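Meta cleavage compound hydrolase (Janthinobacterium, PDB 1J1I) hydrolyses a carbon-carbon bond of the ring-opened meta-cleavage product of carbazole degradation, probably releasing anthranilate. Local coordinates at residues R29-G34 with N57-L62; E50-W55 with Y186-D191; N113-A118 with G209-D214; H165-L170 with F175-A180; L226-K231 with E269-A274. All blocks are in the same frame, centred on the assembly; numbering follows the deposited sequence.

Contacts 1 and 5 lie within the alpha/beta hydrolase core, contact 4 within its helical insertion, and contacts 2 and 3 join the two. Contacts 1 and 5 each pair a sheet strand (26-33 and 225-230) with a helix; their centres lie about 17 Å apart, and they touch where helix 59-62 meets helix 268-281. Contacts 1 and 2 also touch and interleave along the chain. Contact 4 is nested within the loops that contacts 2 and 3 close, and it shares helix 179-190 with contact 2, their centres about 14 Å apart. Contacts 2 and 3, with centres about 20 Å apart, thus hold the insertion to the core at two places; contact 3 contains the probable nucleophile.

Contact 1: R29-G34 with N57-L62; sequences RYLEAG and NVIPIL
I59 reaches from helix 59-62 across to strand 26-33, where it meets L31 and A33. Its CB points at the strand, and from there the side chain divides, one branch to each partner. The short branch, CG2, comes down on the methyl of A33, with 3.7 Å between I59 CG2 and A33 CB. The longer branch leaves through CG1, which lies anti to the carbonyl carbon (chi1 -63°), and runs out nearly straight to CD1. There I59 CD1 touches L31 CD2 at 4.0 Å, the two side chains crossing at about a right angle. A beta-branched residue suits this place because it covers two strand positions at once: the small alanine lets the helix come near, and the leucine stretches out to meet the far tip. No hydrogen bond joins the segments. L31 and A33 share one face of the strand, whereas E32 turns to the other and forms a salt bridge with R67. Further out, Y16 packs on both L31 and A33, strand 67-71 runs antiparallel alongside and supports L31 through A70, and the neighbours of I59 on the short helix, I61 and L62, rest against helix 268-281.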
# COMPACT_ATOMS: atom_id res chain seq x y z
N ARG A 29 23.75 14.90 -14.02
CA ARG A 29 23.82 13.56 -14.58
C ARG A 29 22.56 12.78 -14.25
O ARG A 29 22.07 12.81 -13.12
CB ARG A 29 25.03 12.81 -14.01
CG ARG A 29 25.13 11.35 -14.44
CD ARG A 29 24.97 10.42 -13.25
NE ARG A 29 25.39 9.06 -13.57
CZ ARG A 29 25.60 8.12 -12.66
NH1 ARG A 29 25.43 8.38 -11.37
NH2 ARG A 29 26.00 6.91 -13.04
N TYR A 30 22.03 12.07 -15.24
CA TYR A 30 20.86 11.25 -15.02
C TYR A 30 20.93 9.96 -15.82
O TYR A 30 21.72 9.83 -16.75
CB TYR A 30 19.56 12.01 -15.38
CG TYR A 30 19.41 12.45 -16.82
CD1 TYR A 30 20.05 13.60 -17.30
CD2 TYR A 30 18.56 11.77 -17.69
CE1 TYR A 30 19.84 14.06 -18.61
CE2 TYR A 30 18.34 12.21 -19.00
CZ TYR A 30 18.99 13.36 -19.45
OH TYR A 30 18.76 13.82 -20.73
N LEU A 31 20.11 9.00 -15.41
CA LEU A 31 20.02 7.70 -16.07
C LEU A 31 18.64 7.69 -16.73
O LEU A 31 17.66 8.12 -16.12
CB LEU A 31 20.12 6.58 -15.04
CG LEU A 31 21.48 6.04 -14.59
CD1 LEU A 31 22.53 7.12 -14.59
CD2 LEU A 31 21.32 5.41 -13.22
N GLU A 32 18.56 7.19 -17.96
CA GLU A 32 17.28 7.15 -18.64
C GLU A 32 16.99 5.82 -19.31
O GLU A 32 17.89 5.16 -19.83
CB GLU A 32 17.21 8.27 -19.68
CG GLU A 32 16.02 8.17 -20.61
CD GLU A 32 15.86 9.39 -21.49
OE1 GLU A 32 16.88 10.05 -21.78
OE2 GLU A 32 14.72 9.68 -21.90
N ALA A 33 15.72 5.43 -19.27
CA ALA A 33 15.24 4.19 -19.85
C ALA A 33 13.73 4.24 -19.98
O ALA A 33 13.04 4.84 -19.15
CB ALA A 33 15.63 3.01 -18.96
N GLY A 34 13.20 3.62 -21.03
CA GLY A 34 11.76 3.60 -21.22
C GLY A 34 11.13 4.72 -22.02
O GLY A 34 11.79 5.69 -22.39
N ASN A 57 18.05 -1.94 -9.93
CA ASN A 57 17.05 -2.98 -10.12
C ASN A 57 15.60 -2.51 -10.25
O ASN A 57 14.71 -3.31 -10.53
CB ASN A 57 17.15 -4.00 -8.99
CG ASN A 57 18.50 -4.67 -8.94
OD1 ASN A 57 19.01 -5.14 -9.96
ND2 ASN A 57 19.10 -4.72 -7.75
N VAL A 58 15.37 -1.22 -10.05
CA VAL A 58 14.01 -0.69 -10.16
C VAL A 58 13.75 -0.10 -11.54
O VAL A 58 12.66 -0.27 -12.11
CB VAL A 58 13.75 0.40 -9.08
CG1 VAL A 58 12.42 1.09 -9.34
CG2 VAL A 58 13.74 -0.25 -7.69
N ILE A 59 14.76 0.56 -12.11
CA ILE A 59 14.62 1.19 -13.42
C ILE A 59 14.02 0.29 -14.51
O ILE A 59 13.07 0.69 -15.17
CB ILE A 59 15.97 1.76 -13.91
CG1 ILE A 59 16.44 2.86 -12.96
CG2 ILE A 59 15.81 2.34 -15.32
CD1 ILE A 59 17.86 3.33 -13.23
N PRO A 60 14.55 -0.94 -14.69
CA PRO A 60 14.05 -1.87 -15.71
C PRO A 60 12.56 -2.12 -15.60
O PRO A 60 11.83 -2.13 -16.59
CB PRO A 60 14.86 -3.14 -15.45
CG PRO A 60 16.15 -2.60 -14.88
CD PRO A 60 15.58 -1.61 -13.88
N ILE A 61 12.11 -2.35 -14.37
CA ILE A 61 10.71 -2.63 -14.12
C ILE A 61 9.83 -1.44 -14.48
O ILE A 61 8.84 -1.58 -15.21
CB ILE A 61 10.49 -3.00 -12.64
CG1 ILE A 61 11.37 -4.20 -12.27
CG2 ILE A 61 9.03 -3.33 -12.40
CD1 ILE A 61 11.39 -4.52 -10.79
N LEU A 62 10.18 -0.27 -13.98
CA LEU A 62 9.39 0.92 -14.25
C LEU A 62 9.44 1.30 -15.73
O LEU A 62 8.44 1.73 -16.31
CB LEU A 62 9.88 2.09 -13.38
CG LEU A 62 9.76 1.87 -11.87
CD1 LEU A 62 10.31 3.07 -11.13
CD2 LEU A 62 8.30 1.63 -11.50

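Contact 2: E50-W55 with Y186-D191; sequences ESEGNW and YTYATD
E50 folds its CG and carboxylate over one face of the Y188 ring, and this is where the contact is tight. Its CG sits 3.5 Å from the centroid of the Y188 ring, only 12° off the normal, a CH-pi contact over the middle of that face. Beyond it the carboxylate stacks on the same ring, the two planes 5° apart, with E50 CD 3.4 Å from Y188 CE1. The chain is folded to do this: CG stands between the backbone N and the carbonyl carbon (chi1 49°), and a second bend returns the carboxylate to its own helix. There E50 is the N-cap of helix 51-55. E50 OE1 accepts from E52 N at 2.9 Å, from above the carboxylate plane, and E50 OE2 takes G53 N at 2.6 Å on its syn side. A CB on G53 would run into that oxygen, so glycine suits the position. The helix end and a salt bridge from R29 NH1 to E50 OE1 would probably stabilise the negative charge. Since Y188 belongs to helix 179-190 of the helical lid of this alpha/beta hydrolase, the stack joins lid to core. Were E50 an alanine, the amides of E52 and G53 would probably lose their side-chain acceptors, R29 one of its carboxylates, and the Y188 ring its cover on that face. The E52 side is looser: E52 OE1 stays 4.0 Å from Y188 OH, its carboxylate steeply inclined to the ring, while E52 OE2 bonds to Y16 OH instead. Y188 OH makes a weak hydrogen bond with R29 NH2.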
# COMPACT_ATOMS: atom_id res chain seq x y z
N GLU A 50 23.95 7.73 -5.06
CA GLU A 50 23.65 8.26 -6.38
C GLU A 50 22.65 7.37 -7.11
O GLU A 50 22.25 6.32 -6.59
CB GLU A 50 24.95 8.45 -7.20
CG GLU A 50 25.90 7.26 -7.22
CD GLU A 50 25.38 6.11 -8.06
OE1 GLU A 50 25.18 6.31 -9.28
OE2 GLU A 50 25.16 5.02 -7.50
N SER A 51 22.25 7.78 -8.30
CA SER A 51 21.24 7.08 -9.08
C SER A 51 21.41 5.60 -9.42
O SER A 51 20.45 4.84 -9.30
CB SER A 51 20.97 7.86 -10.37
OG SER A 51 20.53 9.18 -10.07
N GLU A 52 22.59 5.19 -9.86
CA GLU A 52 22.79 3.80 -10.23
C GLU A 52 22.64 2.85 -9.04
O GLU A 52 21.88 1.88 -9.11
CB GLU A 52 24.16 3.62 -10.90
CG GLU A 52 24.41 2.25 -11.49
CD GLU A 52 25.58 2.26 -12.47
OE1 GLU A 52 26.66 2.76 -12.10
OE2 GLU A 52 25.41 1.76 -13.60
N GLY A 53 23.35 3.14 -7.96
CA GLY A 53 23.28 2.30 -6.78
C GLY A 53 21.91 2.26 -6.13
O GLY A 53 21.50 1.24 -5.57
N ASN A 54 21.18 3.36 -6.21
CA ASN A 54 19.85 3.42 -5.61
C ASN A 54 18.74 2.78 -6.46
O ASN A 54 17.84 2.15 -5.92
CB ASN A 54 19.43 4.87 -5.34
CG ASN A 54 19.78 5.34 -3.93
OD1 ASN A 54 19.01 6.05 -3.30
ND2 ASN A 54 20.95 4.95 -3.45
N TRP A 55 18.83 2.92 -7.78
CA TRP A 55 17.75 2.44 -8.63
C TRP A 55 18.02 1.35 -9.66
O TRP A 55 17.13 1.01 -10.44
CB TRP A 55 17.13 3.64 -9.34
CG TRP A 55 16.81 4.77 -8.40
CD1 TRP A 55 17.51 5.93 -8.23
CD2 TRP A 55 15.69 4.86 -7.51
NE1 TRP A 55 16.90 6.74 -7.30
CE2 TRP A 55 15.78 6.10 -6.84
CE3 TRP A 55 14.62 4.00 -7.21
CZ2 TRP A 55 14.83 6.51 -5.89
CZ3 TRP A 55 13.68 4.41 -6.27
CH2 TRP A 55 13.79 5.65 -5.62
N TYR A 186 31.16 2.81 -2.41
CA TYR A 186 32.38 3.25 -1.76
C TYR A 186 33.22 4.10 -2.71
O TYR A 186 33.82 5.09 -2.30
CB TYR A 186 33.19 2.04 -1.28
CG TYR A 186 34.44 2.43 -0.52
CD1 TYR A 186 34.35 3.22 0.63
CD2 TYR A 186 35.70 2.04 -0.95
CE1 TYR A 186 35.49 3.60 1.33
CE2 TYR A 186 36.85 2.42 -0.26
CZ TYR A 186 36.73 3.20 0.88
OH TYR A 186 37.86 3.59 1.57
N THR A 187 33.26 3.70 -3.98
CA THR A 187 34.02 4.43 -4.98
C THR A 187 33.49 5.85 -5.12
O THR A 187 34.27 6.81 -5.18
CB THR A 187 33.97 3.72 -6.35
OG1 THR A 187 34.63 2.45 -6.26
CG2 THR A 187 34.65 4.57 -7.42
N TYR A 188 32.16 6.00 -5.15
CA TYR A 188 31.56 7.33 -5.26
C TYR A 188 31.81 8.16 -4.00
O TYR A 188 32.06 9.36 -4.08
CB TYR A 188 30.05 7.23 -5.48
CG TYR A 188 29.63 6.92 -6.90
CD1 TYR A 188 29.06 5.69 -7.22
CD2 TYR A 188 29.77 7.86 -7.91
CE1 TYR A 188 28.63 5.41 -8.52
CE2 TYR A 188 29.35 7.60 -9.21
CZ TYR A 188 28.78 6.37 -9.51
OH TYR A 188 28.35 6.11 -10.79
N ALA A 189 31.75 7.50 -2.85
CA ALA A 189 31.94 8.18 -1.57
C ALA A 189 33.37 8.63 -1.31
O ALA A 189 33.60 9.57 -0.53
CB ALA A 189 31.47 7.27 -0.43
N THR A 190 34.32 7.97 -1.95
CA THR A 190 35.73 8.29 -1.78
C THR A 190 36.20 9.43 -2.69
O THR A 190 37.10 10.19 -2.31
CB THR A 190 36.61 7.05 -2.03
OG1 THR A 190 36.40 6.10 -0.97
CG2 THR A 190 38.09 7.43 -2.07
N ASP A 191 35.61 9.53 -3.87
CA ASP A 191 35.97 10.59 -4.81
C ASP A 191 36.04 11.89 -4.01
O ASP A 191 35.03 12.36 -3.50
CB ASP A 191 34.90 10.71 -5.90
CG ASP A 191 35.16 11.84 -6.86
OD1 ASP A 191 36.17 11.79 -7.58
OD2 ASP A 191 34.35 12.80 -6.90

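Contact 3: N113-A118 with G209-D214; sequences NSMGGA and GGLFYD
L211 projects at the first turns of helix 114-126 and spreads its two methyls over M115 and A118. The M115 and L211 side chains cross at about a right angle: L211 CD1 is 3.9 Å from M115 CG, and because the methionine bends at its last torsion (chi3 -74°), M115 CE also comes within 4.1 Å of that methyl. The other methyl, L211 CD2, faces A118 CB at 3.8 Å, and a residue as small as alanine leaves room for it. Y213, two residues on, approaches the same alanine with its edge. The carbonyl oxygen of A118 lies in the plane of the tyrosine ring, and Y213 OH donates to A118 O at 2.7 Å; seen from the carbonyl, the hydroxyl stands well out of plane, 58° above it. S114, probably the catalytic nucleophile, lies at the turn between strand 108-113 and the helix, and its strained backbone, with positive phi, is consistent with the nucleophile elbow of this fold. G116 suits this turn, since a CB there would be crowded by N113 O. Y213 OH is also hydrogen-bonded to Q88 NE2. The contact thus combines adaptable hydrocarbon packing with one directional bond, and a phenol held by both a backbone carbonyl and a side-chain amide fixes where the loop 209-214 lies against the helix.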
# COMPACT_ATOMS: atom_id res chain seq x y z
N ASN A 113 13.79 8.86 -2.16
CA ASN A 113 14.12 8.16 -0.93
C ASN A 113 14.82 9.15 0.01
O ASN A 113 15.65 9.94 -0.44
CB ASN A 113 15.05 6.98 -1.23
CG ASN A 113 15.59 6.33 0.02
OD1 ASN A 113 16.66 6.70 0.52
ND2 ASN A 113 14.85 5.37 0.56
N SER A 114 14.48 9.10 1.29
CA SER A 114 15.06 9.97 2.31
C SER A 114 15.29 11.42 1.82
O SER A 114 14.32 12.12 1.52
CB SER A 114 16.36 9.36 2.84
OG SER A 114 17.26 9.04 1.79
N MET A 115 16.54 11.87 1.74
CA MET A 115 16.81 13.24 1.28
C MET A 115 16.18 13.52 -0.09
O MET A 115 15.71 14.63 -0.35
CB MET A 115 18.33 13.50 1.19
CG MET A 115 18.67 14.89 0.63
SD MET A 115 20.46 15.20 0.51
CE MET A 115 20.87 15.45 2.23
N GLY A 116 16.19 12.53 -0.97
CA GLY A 116 15.60 12.69 -2.28
C GLY A 116 14.10 12.90 -2.14
O GLY A 116 13.48 13.64 -2.91
N GLY A 117 13.52 12.25 -1.13
CA GLY A 117 12.10 12.39 -0.89
C GLY A 117 11.78 13.79 -0.38
O GLY A 117 10.81 14.42 -0.82
N ALA A 118 12.60 14.29 0.53
CA ALA A 118 12.40 15.64 1.07
C ALA A 118 12.49 16.67 -0.06
O ALA A 118 11.74 17.66 -0.08
CB ALA A 118 13.45 15.95 2.14
N GLY A 209 19.93 21.25 12.76
CA GLY A 209 19.39 20.30 13.71
C GLY A 209 18.70 19.16 12.98
O GLY A 209 17.89 18.43 13.55
N GLY A 210 19.03 19.01 11.70
CA GLY A 210 18.43 17.96 10.90
C GLY A 210 17.79 18.50 9.63
O GLY A 210 17.69 19.71 9.45
N LEU A 211 17.36 17.59 8.76
CA LEU A 211 16.72 17.95 7.50
C LEU A 211 15.22 17.77 7.71
O LEU A 211 14.72 16.65 7.71
CB LEU A 211 17.20 17.03 6.38
CG LEU A 211 17.01 17.43 4.92
CD1 LEU A 211 17.33 16.23 4.04
CD2 LEU A 211 15.60 17.91 4.65
N PHE A 212 14.49 18.87 7.88
CA PHE A 212 13.06 18.75 8.12
C PHE A 212 12.26 19.96 7.66
O PHE A 212 12.82 21.00 7.32
CB PHE A 212 12.83 18.55 9.62
CG PHE A 212 13.23 19.73 10.45
CD1 PHE A 212 12.40 20.84 10.56
CD2 PHE A 212 14.48 19.77 11.08
CE1 PHE A 212 12.79 21.97 11.28
CE2 PHE A 212 14.88 20.89 11.80
CZ PHE A 212 14.03 21.99 11.90
N TYR A 213 10.95 19.80 7.68
CA TYR A 213 10.01 20.85 7.32
C TYR A 213 9.01 20.90 8.46
O TYR A 213 8.84 19.92 9.19
CB TYR A 213 9.25 20.52 6.04
CG TYR A 213 10.10 20.35 4.81
CD1 TYR A 213 10.06 19.16 4.07
CD2 TYR A 213 10.93 21.38 4.35
CE1 TYR A 213 10.81 19.01 2.91
CE2 TYR A 213 11.68 21.23 3.19
CZ TYR A 213 11.61 20.05 2.47
OH TYR A 213 12.32 19.89 1.31
N ASP A 214 8.36 22.05 8.64
CA ASP A 214 7.36 22.14 9.68
C ASP A 214 6.18 21.33 9.17
O ASP A 214 5.96 21.24 7.96
CB ASP A 214 6.91 23.59 9.87
CG ASP A 214 6.01 23.75 11.08
OD1 ASP A 214 6.55 23.99 12.18
OD2 ASP A 214 4.78 23.61 10.93

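Contact 4: H165-L170 with F175-A180; sequences HLVKAL and FKIDDA
I177 inserts its CD1 methyl between V167 and K168 on helix 160-170. I177 CD1 lies 3.6 Å from V167 CG1 and equally 3.6 Å from K168 CG. CG1 of the isoleucine lies anti to the carbonyl carbon (chi1 -57°), and a bend at chi2 (-63°) turns the methyl onto the helix. The lysine uses only its hydrocarbon part: extended beyond CG, it passes across I177 at about a right angle, and K168 CE comes to 3.7 Å from I177 CG1. This suits an exposed place, where the methylenes cover an apolar neighbour while the ammonium group lies beyond it. V167 CG1 has a second partner, F175 CE2, at 3.6 Å, so one valine methyl receives both the isoleucine and the aromatic ring. With a serine in place of I177, V167 and the methylenes of K168 would probably lose their apolar cover and a gap would open between the helix and the returning chain. Outside this first shell V167 is packed by M181, I182 and W262, and F175 rests on I265 and E266 of helix 263-266. The chain around I177 is set by D178, the N-cap of helix 179-190, whose OD2 accepts from M181 N. L170 shares a backbone hydrogen bond with H261, probably of the catalytic triad. Two helices joined by a short connection and sealed by apolar side chains are part of the helical lid inserted after strand 131-137 in this alpha/beta hydrolase fold.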
# COMPACT_ATOMS: atom_id res chain seq x y z
N HIS A 165 29.07 -1.78 7.21
CA HIS A 165 28.32 -1.63 8.45
C HIS A 165 27.13 -0.70 8.26
O HIS A 165 26.06 -0.94 8.81
CB HIS A 165 29.22 -1.08 9.57
CG HIS A 165 30.17 -2.09 10.14
ND1 HIS A 165 29.74 -3.28 10.70
CD2 HIS A 165 31.52 -2.09 10.25
CE1 HIS A 165 30.78 -3.96 11.13
NE2 HIS A 165 31.87 -3.26 10.87
N LEU A 166 27.32 0.37 7.49
CA LEU A 166 26.25 1.32 7.25
C LEU A 166 25.08 0.67 6.50
O LEU A 166 23.93 0.81 6.91
CB LEU A 166 26.78 2.52 6.45
CG LEU A 166 25.84 3.67 6.07
CD1 LEU A 166 24.91 3.25 4.94
CD2 LEU A 166 25.04 4.11 7.29
N VAL A 167 25.38 -0.04 5.42
CA VAL A 167 24.34 -0.70 4.65
C VAL A 167 23.57 -1.72 5.48
O VAL A 167 22.35 -1.77 5.43
CB VAL A 167 24.92 -1.38 3.39
CG1 VAL A 167 23.82 -2.13 2.65
CG2 VAL A 167 25.54 -0.33 2.47
N LYS A 168 24.30 -2.53 6.25
CA LYS A 168 23.65 -3.53 7.10
C LYS A 168 22.77 -2.84 8.13
O LYS A 168 21.66 -3.30 8.42
CB LYS A 168 24.70 -4.38 7.82
CG LYS A 168 25.47 -5.33 6.94
CD LYS A 168 26.35 -6.25 7.77
CE LYS A 168 27.11 -7.25 6.90
NZ LYS A 168 27.97 -8.15 7.72
N ALA A 169 23.25 -1.73 8.68
CA ALA A 169 22.51 -0.99 9.69
C ALA A 169 21.20 -0.38 9.18
O ALA A 169 20.20 -0.38 9.90
CB ALA A 169 23.39 0.10 10.27
N LEU A 170 21.21 0.11 7.95
CA LEU A 170 20.03 0.75 7.36
C LEU A 170 19.06 -0.18 6.65
O LEU A 170 18.02 0.26 6.16
CB LEU A 170 20.47 1.83 6.36
CG LEU A 170 21.45 2.89 6.85
CD1 LEU A 170 21.58 3.97 5.79
CD2 LEU A 170 20.96 3.50 8.15
N PHE A 175 18.55 -8.63 4.60
CA PHE A 175 19.21 -8.08 3.42
C PHE A 175 20.61 -8.68 3.22
O PHE A 175 21.43 -8.67 4.13
CB PHE A 175 19.33 -6.56 3.55
CG PHE A 175 19.89 -5.89 2.33
CD1 PHE A 175 19.17 -5.86 1.14
CD2 PHE A 175 21.16 -5.31 2.36
CE1 PHE A 175 19.70 -5.26 -0.00
CE2 PHE A 175 21.70 -4.70 1.23
CZ PHE A 175 20.97 -4.68 0.04
N LYS A 176 20.85 -9.20 2.02
CA LYS A 176 22.14 -9.80 1.69
C LYS A 176 23.05 -8.77 1.02
O LYS A 176 22.73 -8.25 -0.05
CB LYS A 176 21.95 -11.00 0.76
CG LYS A 176 23.25 -11.65 0.30
CD LYS A 176 23.00 -12.77 -0.70
CE LYS A 176 24.31 -13.41 -1.15
NZ LYS A 176 24.10 -14.52 -2.12
N ILE A 177 24.17 -8.47 1.66
CA ILE A 177 25.12 -7.51 1.12
C ILE A 177 25.72 -8.00 -0.19
O ILE A 177 26.01 -9.19 -0.35
CB ILE A 177 26.27 -7.26 2.12
CG1 ILE A 177 25.71 -6.78 3.46
CG2 ILE A 177 27.24 -6.24 1.54
CD1 ILE A 177 24.99 -5.45 3.39
N ASP A 178 25.90 -7.08 -1.14
CA ASP A 178 26.47 -7.41 -2.44
C ASP A 178 27.74 -6.60 -2.66
O ASP A 178 27.68 -5.41 -2.96
CB ASP A 178 25.46 -7.10 -3.55
CG ASP A 178 26.03 -7.34 -4.93
OD1 ASP A 178 26.41 -8.49 -5.23
OD2 ASP A 178 26.10 -6.37 -5.72
N ASP A 179 28.89 -7.26 -2.53
CA ASP A 179 30.19 -6.61 -2.70
C ASP A 179 30.24 -5.60 -3.84
O ASP A 179 30.73 -4.48 -3.66
CB ASP A 179 31.27 -7.67 -2.91
CG ASP A 179 31.65 -8.38 -1.62
OD1 ASP A 179 32.39 -9.38 -1.69
OD2 ASP A 179 31.21 -7.92 -0.54
N ALA A 180 29.76 -5.99 -5.01
CA ALA A 180 29.76 -5.11 -6.17
C ALA A 180 29.06 -3.79 -5.83
O ALA A 180 29.56 -2.71 -6.16
CB ALA A 180 29.06 -5.78 -7.34

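Contact 5: L226-K231 with E269-A274; sequences LVVQGK and EDFANA
Q229 NE2 donates to G230 O at 3.0 Å, the one side-chain hydrogen bond within these two segments, on the strand whose V228 and L226 meet F271 and A274 of helix 268-281. The bond is fairly straight (156° at the hydrogen), and the same amide nitrogen makes a weak bond to D233 OD2, probably an active-site carboxylate just beyond the strand. Q229 turns its side chain away from helix 268-281, leaving the facing side of the strand apolar. There V228 brings both methyls to the ring of F271: V228 CG1 is 4.1 Å from F271 CD1, and V228 CG2 is also 4.1 Å from F271 CE1. The side chains cross at about a right angle. F271 starts out along the helix surface, and with CG anti to its backbone N (chi1 175°) the ring swings in to reach the strand and M137. Two residues earlier on the strand, L226 CD1 passes 4.1 Å from A274 O, where an alanine keeps the helix near. No hydrogen bond joins strand and helix, so van der Waals contact, including a methyl against a backbone carbonyl, sets their spacing; Q229 makes its bonds near the strand's end, and D270 is shared between Y254 OH of its own chain and W252 NE1 of the second subunit.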
# COMPACT_ATOMS: atom_id res chain seq x y z
N LEU A 226 2.15 8.92 -2.51
CA LEU A 226 2.26 7.55 -2.01
C LEU A 226 3.38 7.58 -0.97
O LEU A 226 4.53 7.88 -1.30
CB LEU A 226 2.63 6.59 -3.14
CG LEU A 226 2.19 5.12 -3.08
CD1 LEU A 226 3.32 4.24 -3.60
CD2 LEU A 226 1.81 4.72 -1.68
N VAL A 227 3.04 7.31 0.28
CA VAL A 227 4.03 7.28 1.35
C VAL A 227 4.44 5.82 1.53
O VAL A 227 3.63 5.00 1.99
CB VAL A 227 3.45 7.83 2.68
CG1 VAL A 227 4.51 7.80 3.77
CG2 VAL A 227 2.93 9.25 2.48
N VAL A 228 5.66 5.49 1.14
CA VAL A 228 6.18 4.12 1.25
C VAL A 228 7.06 4.06 2.48
O VAL A 228 7.91 4.94 2.68
CB VAL A 228 7.00 3.71 0.01
CG1 VAL A 228 7.52 2.29 0.17
CG2 VAL A 228 6.14 3.82 -1.24
N GLN A 229 6.89 3.03 3.30
CA GLN A 229 7.65 2.94 4.54
C GLN A 229 7.98 1.53 5.01
O GLN A 229 7.11 0.65 5.03
CB GLN A 229 6.88 3.67 5.64
CG GLN A 229 7.56 3.70 6.99
CD GLN A 229 8.85 4.49 6.97
OE1 GLN A 229 8.90 5.59 6.42
NE2 GLN A 229 9.89 3.95 7.59
N GLY A 230 9.24 1.34 5.39
CA GLY A 230 9.68 0.05 5.91
C GLY A 230 9.32 0.02 7.38
O GLY A 230 9.56 0.98 8.11
N LYS A 231 8.73 -1.08 7.83
CA LYS A 231 8.33 -1.21 9.22
C LYS A 231 9.51 -1.20 10.17
O LYS A 231 9.39 -0.76 11.31
CB LYS A 231 7.51 -2.49 9.41
CG LYS A 231 6.10 -2.25 9.95
CD LYS A 231 5.37 -3.55 10.28
CE LYS A 231 4.51 -4.04 9.12
NZ LYS A 231 3.75 -5.28 9.49
N GLU A 269 11.47 -5.46 -6.53
CA GLU A 269 10.25 -5.88 -7.22
C GLU A 269 9.01 -5.38 -6.49
O GLU A 269 8.06 -4.89 -7.11
CB GLU A 269 10.21 -7.40 -7.32
CG GLU A 269 11.24 -7.98 -8.28
CD GLU A 269 10.59 -8.60 -9.51
OE1 GLU A 269 9.87 -9.61 -9.37
OE2 GLU A 269 10.81 -8.06 -10.62
N ASP A 270 9.01 -5.53 -5.17
CA ASP A 270 7.89 -5.10 -4.36
C ASP A 270 7.69 -3.59 -4.52
O ASP A 270 6.59 -3.13 -4.82
CB ASP A 270 8.15 -5.45 -2.88
CG ASP A 270 6.96 -5.14 -1.98
OD1 ASP A 270 7.01 -5.48 -0.79
OD2 ASP A 270 5.98 -4.55 -2.48
N PHE A 271 8.76 -2.82 -4.33
CA PHE A 271 8.67 -1.38 -4.46
C PHE A 271 8.24 -0.91 -5.85
O PHE A 271 7.39 -0.03 -5.98
CB PHE A 271 10.01 -0.72 -4.13
CG PHE A 271 10.00 0.76 -4.35
CD1 PHE A 271 9.48 1.62 -3.38
CD2 PHE A 271 10.42 1.30 -5.57
CE1 PHE A 271 9.38 2.99 -3.62
CE2 PHE A 271 10.31 2.66 -5.82
CZ PHE A 271 9.79 3.51 -4.84
N ALA A 272 8.86 -1.48 -6.88
CA ALA A 272 8.56 -1.10 -8.26
C ALA A 272 7.11 -1.35 -8.62
O ALA A 272 6.47 -0.53 -9.28
CB ALA A 272 9.48 -1.87 -9.22
N ASN A 273 6.59 -2.50 -8.20
CA ASN A 273 5.21 -2.86 -8.48
C ASN A 273 4.23 -1.96 -7.75
O ASN A 273 3.21 -1.56 -8.31
CB ASN A 273 4.95 -4.32 -8.12
CG ASN A 273 5.24 -5.26 -9.27
OD1 ASN A 273 6.27 -5.15 -9.94
ND2 ASN A 273 4.34 -6.20 -9.50
N ALA A 274 4.54 -1.63 -6.50
CA ALA A 274 3.67 -0.76 -5.71
C ALA A 274 3.63 0.61 -6.37
O ALA A 274 2.59 1.28 -6.39
CB ALA A 274 4.21 -0.65 -4.29